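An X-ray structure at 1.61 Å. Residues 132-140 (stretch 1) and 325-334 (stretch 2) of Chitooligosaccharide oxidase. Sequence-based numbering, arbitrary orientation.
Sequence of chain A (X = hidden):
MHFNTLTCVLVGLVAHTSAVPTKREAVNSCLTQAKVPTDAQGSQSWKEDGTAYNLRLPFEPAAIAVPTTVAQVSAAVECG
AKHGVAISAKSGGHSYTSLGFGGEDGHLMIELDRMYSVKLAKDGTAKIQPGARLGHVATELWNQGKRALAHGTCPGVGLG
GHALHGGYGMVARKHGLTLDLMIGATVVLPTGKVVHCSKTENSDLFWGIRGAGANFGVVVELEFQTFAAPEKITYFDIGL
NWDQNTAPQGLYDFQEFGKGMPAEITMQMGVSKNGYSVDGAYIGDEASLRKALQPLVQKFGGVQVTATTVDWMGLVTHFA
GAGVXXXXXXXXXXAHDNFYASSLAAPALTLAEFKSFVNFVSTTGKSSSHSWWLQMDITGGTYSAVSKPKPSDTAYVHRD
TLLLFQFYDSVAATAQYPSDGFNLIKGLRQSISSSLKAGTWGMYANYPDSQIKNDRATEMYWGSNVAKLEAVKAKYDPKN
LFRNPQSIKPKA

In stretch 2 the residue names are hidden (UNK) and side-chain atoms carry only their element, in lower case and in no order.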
# COMPACT_ATOMS: atom_id res chain seq x y z
N ALA A 132 0.15 -10.12 10.44
CA ALA A 132 -1.31 -10.03 10.52
C ALA A 132 -1.84 -9.41 9.22
O ALA A 132 -1.42 -8.27 8.89
CB ALA A 132 -1.72 -9.20 11.70
N ARG A 133 -2.79 -10.06 8.56
CA ARG A 133 -3.44 -9.46 7.36
C ARG A 133 -4.50 -8.45 7.79
O ARG A 133 -5.01 -8.56 8.92
CB ARG A 133 -3.97 -10.57 6.46
CG ARG A 133 -2.88 -11.51 5.98
CD ARG A 133 -3.42 -12.67 5.17
NE ARG A 133 -2.38 -13.63 4.90
CZ ARG A 133 -1.48 -13.53 3.92
NH1 ARG A 133 -0.48 -14.41 3.83
NH2 ARG A 133 -1.60 -12.55 3.06
N LEU A 134 -4.78 -7.47 6.94
CA LEU A 134 -5.63 -6.31 7.32
C LEU A 134 -6.99 -6.82 7.81
O LEU A 134 -7.55 -6.22 8.71
CB LEU A 134 -5.81 -5.37 6.14
CG LEU A 134 -4.55 -4.71 5.64
CD1 LEU A 134 -4.90 -3.76 4.53
CD2 LEU A 134 -3.81 -3.99 6.75
N GLY A 135 -7.56 -7.84 7.18
CA GLY A 135 -8.89 -8.34 7.62
C GLY A 135 -8.81 -8.91 9.02
O GLY A 135 -9.74 -8.70 9.85
N HIS A 136 -7.70 -9.55 9.36
CA HIS A 136 -7.49 -10.11 10.71
C HIS A 136 -7.27 -8.97 11.70
O HIS A 136 -7.81 -8.98 12.80
CB HIS A 136 -6.34 -11.11 10.70
CG HIS A 136 -6.07 -11.68 12.04
ND1 HIS A 136 -7.02 -12.47 12.72
CD2 HIS A 136 -4.98 -11.59 12.83
CE1 HIS A 136 -6.48 -12.86 13.87
NE2 HIS A 136 -5.22 -12.33 13.97
N VAL A 137 -6.50 -7.96 11.33
CA VAL A 137 -6.35 -6.73 12.14
C VAL A 137 -7.73 -6.15 12.43
O VAL A 137 -8.03 -5.85 13.63
CB VAL A 137 -5.48 -5.69 11.43
CG1 VAL A 137 -5.51 -4.34 12.13
CG2 VAL A 137 -4.06 -6.21 11.33
N ALA A 138 -8.53 -5.92 11.38
CA ALA A 138 -9.82 -5.23 11.55
C ALA A 138 -10.75 -6.11 12.42
O ALA A 138 -11.38 -5.57 13.36
CB ALA A 138 -10.47 -4.94 10.23
N THR A 139 -10.76 -7.41 12.17
CA THR A 139 -11.65 -8.34 12.92
C THR A 139 -11.27 -8.31 14.40
O THR A 139 -12.15 -8.19 15.30
CB THR A 139 -11.58 -9.75 12.33
OG1 THR A 139 -12.07 -9.66 10.99
CG2 THR A 139 -12.42 -10.75 13.10
N GLU A 140 -9.98 -8.43 14.70
CA GLU A 140 -9.49 -8.50 16.11
C GLU A 140 -9.70 -7.17 16.81
O GLU A 140 -10.14 -7.18 17.96
CB GLU A 140 -8.02 -8.90 16.19
CG GLU A 140 -7.81 -10.37 15.89
CD GLU A 140 -8.33 -11.32 16.97
OE1 GLU A 140 -8.56 -10.86 18.08
OE2 GLU A 140 -8.49 -12.53 16.67
N UNK A 325 -12.59 -14.24 2.24
CA UNK A 325 -12.32 -14.42 3.68
C UNK A 325 -11.89 -13.08 4.25
O UNK A 325 -10.82 -12.59 3.86
c UNK A 325 -11.08 -15.90 5.37
c UNK A 325 -11.29 -15.52 3.92
n UNK A 325 -11.74 -15.26 6.30
o UNK A 325 -10.27 -16.79 5.65
N UNK A 326 -12.67 -12.53 5.16
CA UNK A 326 -12.42 -11.22 5.80
C UNK A 326 -11.50 -11.40 7.01
O UNK A 326 -11.02 -10.37 7.53
c UNK A 326 -14.60 -10.43 4.89
c UNK A 326 -13.74 -10.51 6.14
c UNK A 326 -13.50 -9.14 6.72
N UNK A 327 -11.21 -12.63 7.41
CA UNK A 327 -10.33 -12.87 8.57
C UNK A 327 -9.28 -13.91 8.23
O UNK A 327 -9.18 -14.96 8.88
c UNK A 327 -10.28 -13.31 11.05
n UNK A 327 -10.70 -14.13 11.99
o UNK A 327 -9.21 -12.71 11.16
c UNK A 327 -11.14 -13.18 9.81
N UNK A 328 -8.43 -13.68 7.21
CA UNK A 328 -7.46 -14.70 6.81
C UNK A 328 -6.25 -14.76 7.74
O UNK A 328 -5.64 -13.74 8.02
c UNK A 328 -8.39 -12.48 6.37
c UNK A 328 -7.20 -12.75 5.47
c UNK A 328 -7.08 -14.24 5.39
N UNK A 329 -5.95 -15.95 8.24
CA UNK A 329 -4.75 -16.21 9.07
C UNK A 329 -3.99 -17.45 8.57
O UNK A 329 -2.86 -17.64 9.03
o UNK A 329 -6.01 -17.45 10.63
c UNK A 329 -5.11 -16.35 10.54
c UNK A 329 -5.77 -15.11 11.11
N UNK A 330 -4.58 -18.29 7.72
CA UNK A 330 -3.97 -19.59 7.34
C UNK A 330 -2.65 -19.38 6.61
O UNK A 330 -2.56 -18.50 5.73
o UNK A 330 -4.24 -21.65 6.19
c UNK A 330 -4.87 -20.41 6.49
N UNK A 331 -1.67 -20.25 6.86
CA UNK A 331 -0.42 -20.32 6.07
C UNK A 331 -0.72 -20.68 4.61
O UNK A 331 0.12 -20.37 3.74
c UNK A 331 0.52 -21.32 6.72
N UNK A 332 -1.89 -21.28 4.29
CA UNK A 332 -2.27 -21.68 2.91
C UNK A 332 -2.83 -20.51 2.07
O UNK A 332 -3.27 -20.76 0.98
c UNK A 332 -3.22 -22.85 2.93
o UNK A 332 -4.45 -22.47 3.51
N UNK A 333 -2.79 -19.27 2.56
CA UNK A 333 -3.20 -18.09 1.75
C UNK A 333 -2.63 -18.22 0.33
O UNK A 333 -1.41 -18.45 0.19
c UNK A 333 -4.23 -13.28 0.50
c UNK A 333 -4.45 -15.02 2.13
c UNK A 333 -3.02 -13.79 0.10
c UNK A 333 -3.23 -15.56 1.74
c UNK A 333 -2.50 -14.90 0.75
o UNK A 333 -4.74 -12.19 -0.13
c UNK A 333 -4.97 -13.91 1.49
c UNK A 333 -2.69 -16.80 2.40
N UNK A 334 -3.49 -18.10 -0.69
CA UNK A 334 -3.03 -18.31 -2.08
C UNK A 334 -3.83 -17.44 -3.04
O UNK A 334 -4.07 -17.88 -4.18
c UNK A 334 -3.13 -19.80 -2.46
o UNK A 334 -4.74 -21.38 -3.14
c UNK A 334 -4.56 -20.29 -2.59
o UNK A 334 -5.49 -19.58 -2.11
O HOH W 1 -3.47 -12.73 9.43
O HOH W 2 -1.51 -15.98 6.34
O HOH W 3 -9.16 -14.59 14.40

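Position 325 carries two side-chain carbons, the second bearing one oxygen and one nitrogen, which defines a carboxamide of asparagine length. Its side chain makes no contact with stretch 1, so composition alone identifies Asn-325.

Position 326 has three carbons, one carrying the other two: a beta-branched hydrocarbon, Val-326. Its backbone comes close, with Gly-135 CA 2.9 Å from Val-326 O in a CA-H...O contact (120° at the hydrogen). An ideal CB built on Gly-135 would fall 2.1 Å from Val-326 O, a clash, so the absence of a side chain permits this packing.

At position 327 two carbons again end in one oxygen and one nitrogen. The oxygen lies near the plane of the His-136 ring, at its edge, and accepts a hydrogen bond from it, while the nitrogen faces water 3. This is Asn-327; the hydrogen bond from His-136 ND1 to Asn-327 OD1 measures 2.7 Å, with an angle of 152°. Water 3 accepts from Asn-327 ND2 (2.9 Å) and donates to Glu-140 OE2 (3.1 Å).

Position 328 shows three carbons closing a ring onto the backbone nitrogen, hence Pro-328. Its CG packs 3.8 Å from Arg-133 CD, and its carbonyl receives water 1, which links Arg-133 N (2.9 Å) to Pro-328 O (2.8 Å).

Position 329 has one carbon carrying an oxygen and a carbon, the threonine pattern. The methyl of Thr-329 sits over a face of the imidazole, with CG2 3.5 Å from the His-136 ring centroid and 20° off the normal, a CH-pi contact.

Position 330 holds one carbon and one oxygen: Ser-330, whose CA-to-CB bond points away. Water 2 accepts from Arg-133 NE (2.9 Å) and donates to Ser-330 O (2.8 Å).

Position 331, with a single carbon, is Ala-331. Position 332, one carbon and one oxygen, is Ser-332; its OG hydrogen-bonds Ser-330 OG at 2.8 Å. Neither side chain reaches stretch 1.

Position 333 bears a carbon, then a six-carbon ring with an oxygen, lying against the guanidinium: Tyr-333. It closes a type I turn begun at Ser-330. Arg-133 CZ stands 3.7 Å from the Tyr-333 ring centroid, with planes at 9°, a stacked cation-pi pair.

Position 334, two carbons ending in two oxygens, is Asp-334, out of reach.

The contact buries 437 Å², both sides summed. Its start-of-helix anchor is Arg-133, stacked on Tyr-333 and water-linked to the loop; within the first turn, Gly-135 admits a carbonyl and His-136 is held at its edge by Asn-327 and covered on one face by Thr-329.

Stretch 2 325-334: NVNPTSASYD
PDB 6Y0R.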